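Local atomic coordinates of p-47 protein (Clostridium botulinum E1 str. 'BoNT E Beluga', PDB entry 5WIX), a protein that is of unknown function but has a TULIP-domain fold resembling bactericidal/permeability-increasing protein, and so may bind lipids as relatives of that fold do. Residues I402-D405 / I406-N410; L237-E240 / K241-M244; N35-L38 / K39-I42. One frame throughout, in Å; residues are numbered along the deposited sequence.

Contact 1. Residues I402-D405 / I406-N410; sequences IIND and IVNWN
Asn404 and Asn408 bring their CA atoms within 5.8 Å of each other as the chain turns from helix 399-403 into strand 407-409, a bend steadied on its helix side by a hydrogen bond from Asp405 N to Ile402 O (3.2 Å). The carbonyls of Ile403 and Val407 also draw close, O to O 3.6 Å, a pair of acceptors that cannot bond to each other. Across the bend, the Asn408 side chain reaches back to the Asn404 carbonyl. The two asparagine side chains cross at about a right angle, yet their amide planes differ by just 27°. Asn404 OD1 takes a hydrogen bond from Ile414 N. The turn leads into the short strand 407-409 of this TULIP-type protein, which runs antiparallel to strand 174-177 and in which Asn408 bonds through its backbone with Ser175. The Asp405 carboxylate, with CG trans to the backbone nitrogen (chi1 -170°), lies beside the Ile406 side chain, OD2 being nearest to the CD1 methyl of Ile406, while the same oxygen hydrogen-bonds Ser180 OG. Ile406 itself is buried against Tyr27 and Met185. Further on, Val407 CG1 sits 3.7 Å above one face of the Trp409 ring, offset toward its rim, and strand 25-30 packs against both residues.

Contact 2. Residues L237-E240 / K241-M244; sequences LISE and KLFM
Ser239 meets Leu242 and Phe243 where the chain leaves strand 234-238 and enters helix 240-252, a worked case of how a helix start is closed. The compact part is formed by Ile238, Ser239, Leu242 and Phe243. Ile238 puts its CG2 methyl 3.7 Å from Leu242 CB and 4.3 Å from Phe243 CB. That methyl branch, rather than the longer CG1 arm, does the touching, and the Ile238 and Leu242 side chains cross at about a right angle. Beside it, Ser239 turns OG between its own backbone N and carbonyl carbon (chi1 79°), facing the first turn of the helix. From there OG accepts a weak bond from Leu242 N (3.4 Å) and also lies against Leu242 CG. Two backbone bonds carry the helix onward: Phe243 N to Ser239 O (3.2 Å), and the straighter Met244 N to Glu240 O (2.9 Å, 170° at the hydrogen). Glu240 O also lies at the edge of the Phe243 ring, in its plane, while the ring itself meets that of Phe426 nearly parallel.

The looser side belongs to Lys241, which is partly exposed. Its long chain leaves the turn and bends near its tip, and NZ forms a salt bridge with Glu245, one turn further along. Glu240 is buried by contrast: its carboxylate oxygen OE1 receives a bond from Gly275 N, and its CG lies 4.3 Å from Met244 CG, both side chains resting on Leu306. Serine at the N-cap bonding to the amide three residues on, with Ile238 before it packed against Phe243, makes a strand-to-helix junction with an N-cap and a hydrophobic staple.

Contact 3. Residues N35-L38 / K39-I42; sequences NKHL and KNYI
Asn35 and Lys39 are joined by one of the i to i+4 backbone bonds along the latter part of helix 31-42, the helix that directly follows strand 25-30 in this BPI-like protein. Among these bonds, Lys39 N to Asn35 O (2.9 Å) and Ile42 N to Leu38 O are the firmer ones; those from Asn40 N to Lys36 O and from Tyr41 N to His37 O are weak. Two carbonyls also take weak i to i+3 donors, Lys36 O from Lys39 N, and Leu38 O from Tyr41 N (3.2 Å), so that each of these oxygens is shared by two amides.

The polar side chains find different partners. Asn40, its CG set between the backbone N and the carbonyl carbon (chi1 64°), folds its amide back over the carbonyls of Lys36 and His37. Tyr41 OH is hydrogen-bonded to Ser170 N, and Asn35 OD1 accepts from Ile69 N, tying the helix to strand 58-70.

Apolar contact is sparse. Leu38 is buried, with CD1 4.4 Å from Tyr41 CD2 on an oblique approach to the ring, and Tyr171 lies against both residues. Ile42 packs on Trp67, while its backbone N donates to Leu38 O across 3.1 Å, with an angle of 144° at the hydrogen.

How the contacts relate
Contacts 1 and 2 are buried near the chain's centre in space (about 10 and 8 Å from it), their own centres about 17 Å apart, whereas contact 3 lies about 25 Å from the chain centre and is partly exposed. Each of the first two joins a helix to a strand, in opposite order: 402-410 passes from helix to strand, and 237-244 from strand to helix. Contact 3 stays within one helix, so backbone bonds dominate it; contact 2 adds a capping bond, and contact 1 leans on neighbouring loops and strands for its polar partners. Contacts 1 and 3 touch, Asn410 CG packing 4.0 Å from His37 ND1, while contacts 2 and 3 remain far apart.

Contact 1. Residues I402-D405 / I406-N410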
# COMPACT_ATOMS: atom_id res chain seq x y z
N ILE A 402 -9.86 -1.38 -3.32
CA ILE A 402 -8.67 -0.61 -2.95
C ILE A 402 -7.38 -1.26 -3.42
O ILE A 402 -6.51 -0.59 -3.96
CB ILE A 402 -8.57 -0.38 -1.43
CG1 ILE A 402 -9.45 0.81 -1.02
CG2 ILE A 402 -7.12 -0.13 -1.01
CD1 ILE A 402 -9.59 0.98 0.51
N ILE A 403 -7.24 -2.56 -3.22
CA ILE A 403 -5.98 -3.17 -3.60
C ILE A 403 -5.88 -3.10 -5.13
O ILE A 403 -4.83 -2.75 -5.67
CB ILE A 403 -5.83 -4.62 -3.05
CG1 ILE A 403 -4.37 -5.07 -3.15
CG2 ILE A 403 -6.77 -5.60 -3.74
CD1 ILE A 403 -4.05 -6.25 -2.26
N ASN A 404 -7.00 -3.32 -5.82
CA ASN A 404 -7.03 -3.29 -7.28
C ASN A 404 -7.05 -1.89 -7.92
O ASN A 404 -7.08 -1.77 -9.14
CB ASN A 404 -8.25 -4.08 -7.78
CG ASN A 404 -8.04 -5.58 -7.72
OD1 ASN A 404 -6.95 -6.08 -8.01
ND2 ASN A 404 -9.08 -6.32 -7.35
N ASP A 405 -7.01 -0.85 -7.10
CA ASP A 405 -7.29 0.51 -7.58
C ASP A 405 -6.13 1.12 -8.36
O ASP A 405 -6.29 1.56 -9.50
CB ASP A 405 -7.66 1.43 -6.40
CG ASP A 405 -8.21 2.78 -6.85
OD1 ASP A 405 -9.36 2.83 -7.35
OD2 ASP A 405 -7.51 3.80 -6.66
N ILE A 406 -4.97 1.14 -7.73
CA ILE A 406 -3.82 1.76 -8.37
C ILE A 406 -2.93 0.75 -9.15
O ILE A 406 -2.84 0.82 -10.38
CB ILE A 406 -2.98 2.51 -7.34
CG1 ILE A 406 -3.88 3.50 -6.62
CG2 ILE A 406 -1.87 3.25 -8.03
CD1 ILE A 406 -4.56 4.45 -7.56
N VAL A 407 -2.31 -0.19 -8.44
CA VAL A 407 -1.45 -1.14 -9.13
C VAL A 407 -2.09 -2.50 -9.30
O VAL A 407 -2.45 -3.16 -8.33
CB VAL A 407 -0.11 -1.35 -8.40
CG1 VAL A 407 0.69 -2.40 -9.11
CG2 VAL A 407 0.67 -0.05 -8.34
N ASN A 408 -2.24 -2.90 -10.56
CA ASN A 408 -2.62 -4.26 -10.92
C ASN A 408 -1.41 -4.94 -11.51
O ASN A 408 -0.97 -4.59 -12.60
CB ASN A 408 -3.77 -4.30 -11.92
CG ASN A 408 -4.95 -3.48 -11.47
OD1 ASN A 408 -5.74 -3.92 -10.64
ND2 ASN A 408 -5.09 -2.28 -12.02
N TRP A 409 -0.86 -5.91 -10.79
CA TRP A 409 0.32 -6.61 -11.28
C TRP A 409 -0.03 -7.53 -12.44
O TRP A 409 -0.96 -8.34 -12.36
CB TRP A 409 0.96 -7.42 -10.17
CG TRP A 409 1.45 -6.58 -9.06
CD1 TRP A 409 0.83 -6.37 -7.86
CD2 TRP A 409 2.67 -5.83 -9.02
NE1 TRP A 409 1.59 -5.53 -7.08
CE2 TRP A 409 2.72 -5.18 -7.77
CE3 TRP A 409 3.72 -5.65 -9.92
CZ2 TRP A 409 3.78 -4.37 -7.40
CZ3 TRP A 409 4.77 -4.83 -9.56
CH2 TRP A 409 4.80 -4.20 -8.31
N ASN A 410 0.74 -7.39 -13.52
CA ASN A 410 0.54 -8.17 -14.75
C ASN A 410 -0.79 -7.87 -15.41
O ASN A 410 -1.38 -8.76 -16.03
CB ASN A 410 0.65 -9.67 -14.46
CG ASN A 410 1.95 -10.05 -13.79
OD1 ASN A 410 2.99 -10.13 -14.44
ND2 ASN A 410 1.89 -10.30 -12.49

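Contact 2. Residues L237-E240 / K241-M244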
# COMPACT_ATOMS: atom_id res chain seq x y z
N LEU A 237 0.73 -1.75 1.26
CA LEU A 237 0.95 -1.13 2.56
C LEU A 237 0.62 0.36 2.59
O LEU A 237 1.29 1.17 1.93
CB LEU A 237 2.40 -1.31 2.99
CG LEU A 237 2.53 -1.05 4.49
CD1 LEU A 237 1.37 -1.75 5.20
CD2 LEU A 237 3.87 -1.55 5.02
N ILE A 238 -0.40 0.72 3.37
CA ILE A 238 -0.81 2.13 3.54
C ILE A 238 -0.17 2.75 4.79
O ILE A 238 -0.24 2.17 5.89
CB ILE A 238 -2.33 2.26 3.65
CG1 ILE A 238 -2.99 1.96 2.30
CG2 ILE A 238 -2.71 3.64 4.10
CD1 ILE A 238 -4.37 1.36 2.45
N SER A 239 0.46 3.91 4.61
CA SER A 239 1.08 4.66 5.71
C SER A 239 0.06 4.96 6.80
O SER A 239 -1.15 5.01 6.54
CB SER A 239 1.68 5.96 5.19
OG SER A 239 0.66 6.94 5.01
N GLU A 240 0.53 5.21 8.02
CA GLU A 240 -0.38 5.52 9.12
C GLU A 240 -1.27 6.73 8.80
O GLU A 240 -2.49 6.67 8.99
CB GLU A 240 0.38 5.78 10.42
CG GLU A 240 -0.41 6.64 11.41
CD GLU A 240 0.13 6.56 12.83
OE1 GLU A 240 0.52 7.61 13.37
OE2 GLU A 240 0.14 5.46 13.41
N LYS A 241 -0.67 7.80 8.29
CA LYS A 241 -1.41 9.03 8.02
C LYS A 241 -2.59 8.74 7.10
O LYS A 241 -3.75 8.92 7.49
CB LYS A 241 -0.51 10.11 7.40
CG LYS A 241 -1.21 11.44 7.14
CD LYS A 241 -0.24 12.55 6.69
CE LYS A 241 -0.40 12.89 5.20
NZ LYS A 241 -1.84 13.00 4.77
N LEU A 242 -2.31 8.26 5.89
CA LEU A 242 -3.39 7.99 4.92
C LEU A 242 -4.51 7.15 5.52
O LEU A 242 -5.70 7.33 5.21
CB LEU A 242 -2.81 7.29 3.70
CG LEU A 242 -1.86 8.17 2.88
CD1 LEU A 242 -1.44 7.43 1.63
CD2 LEU A 242 -2.52 9.48 2.50
N PHE A 243 -4.12 6.23 6.40
CA PHE A 243 -5.10 5.41 7.11
C PHE A 243 -5.98 6.26 8.01
O PHE A 243 -7.22 6.18 7.95
CB PHE A 243 -4.40 4.36 7.94
CG PHE A 243 -5.28 3.75 8.99
CD1 PHE A 243 -6.25 2.81 8.65
CD2 PHE A 243 -5.12 4.09 10.33
CE1 PHE A 243 -7.05 2.22 9.63
CE2 PHE A 243 -5.92 3.51 11.32
CZ PHE A 243 -6.88 2.57 10.97
N MET A 244 -5.34 7.06 8.87
CA MET A 244 -6.06 7.97 9.76
C MET A 244 -7.02 8.88 8.97
O MET A 244 -8.23 8.93 9.27
CB MET A 244 -5.08 8.83 10.56
CG MET A 244 -4.41 8.15 11.76
SD MET A 244 -5.51 7.08 12.73
CE MET A 244 -4.88 7.39 14.38

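Contact 3. Residues N35-L38 / K39-I42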
# COMPACT_ATOMS: atom_id res chain seq x y z
N ASN A 35 6.66 -14.61 -12.67
CA ASN A 35 7.44 -15.58 -13.44
C ASN A 35 6.56 -16.45 -14.32
O ASN A 35 6.92 -16.79 -15.45
CB ASN A 35 8.26 -16.50 -12.53
CG ASN A 35 9.59 -15.89 -12.12
OD1 ASN A 35 10.13 -15.00 -12.79
ND2 ASN A 35 10.12 -16.38 -11.00
N LYS A 36 5.40 -16.79 -13.77
CA LYS A 36 4.45 -17.68 -14.42
C LYS A 36 3.67 -16.99 -15.55
O LYS A 36 3.44 -17.59 -16.61
CB LYS A 36 3.49 -18.25 -13.37
CG LYS A 36 4.20 -19.10 -12.30
CD LYS A 36 3.21 -19.79 -11.35
CE LYS A 36 3.92 -20.75 -10.39
NZ LYS A 36 2.96 -21.41 -9.46
N HIS A 37 3.29 -15.74 -15.35
CA HIS A 37 2.67 -14.97 -16.42
C HIS A 37 3.71 -14.57 -17.46
O HIS A 37 3.39 -14.30 -18.62
CB HIS A 37 1.95 -13.74 -15.87
CG HIS A 37 0.64 -14.06 -15.25
ND1 HIS A 37 0.32 -13.70 -13.95
CD2 HIS A 37 -0.43 -14.74 -15.73
CE1 HIS A 37 -0.89 -14.14 -13.66
NE2 HIS A 37 -1.37 -14.77 -14.73
N LEU A 38 4.96 -14.54 -17.03
CA LEU A 38 6.06 -14.30 -17.93
C LEU A 38 6.24 -15.51 -18.84
O LEU A 38 6.44 -15.36 -20.04
CB LEU A 38 7.34 -14.02 -17.14
CG LEU A 38 8.46 -13.41 -17.98
CD1 LEU A 38 7.86 -12.40 -18.96
CD2 LEU A 38 9.50 -12.74 -17.09
N LYS A 39 6.13 -16.70 -18.26
CA LYS A 39 6.40 -17.94 -18.98
C LYS A 39 5.45 -18.14 -20.16
O LYS A 39 5.90 -18.49 -21.26
CB LYS A 39 6.33 -19.16 -18.05
CG LYS A 39 6.36 -20.49 -18.82
CD LYS A 39 6.06 -21.72 -17.96
CE LYS A 39 7.31 -22.31 -17.30
NZ LYS A 39 8.42 -22.68 -18.27
N ASN A 40 4.16 -17.92 -19.95
CA ASN A 40 3.20 -18.15 -21.03
C ASN A 40 2.99 -16.91 -21.89
O ASN A 40 2.24 -16.94 -22.88
CB ASN A 40 1.86 -18.66 -20.49
CG ASN A 40 1.18 -17.66 -19.61
OD1 ASN A 40 1.84 -16.85 -18.96
ND2 ASN A 40 -0.14 -17.70 -19.57
N TYR A 41 3.64 -15.81 -21.52
CA TYR A 41 3.81 -14.70 -22.46
C TYR A 41 4.88 -15.12 -23.46
O TYR A 41 4.84 -14.74 -24.63
CB TYR A 41 4.19 -13.39 -21.76
CG TYR A 41 4.64 -12.32 -22.74
CD1 TYR A 41 3.72 -11.62 -23.51
CD2 TYR A 41 5.99 -12.03 -22.90
CE1 TYR A 41 4.14 -10.65 -24.41
CE2 TYR A 41 6.41 -11.06 -23.80
CZ TYR A 41 5.49 -10.38 -24.55
OH TYR A 41 5.92 -9.42 -25.44
N ILE A 42 5.84 -15.91 -22.98
CA ILE A 42 6.86 -16.48 -23.85
C ILE A 42 6.32 -17.70 -24.61
O ILE A 42 6.67 -17.92 -25.77
CB ILE A 42 8.12 -16.90 -23.06
CG1 ILE A 42 8.65 -15.73 -22.25
CG2 ILE A 42 9.19 -17.39 -24.01
CD1 ILE A 42 9.90 -16.06 -21.46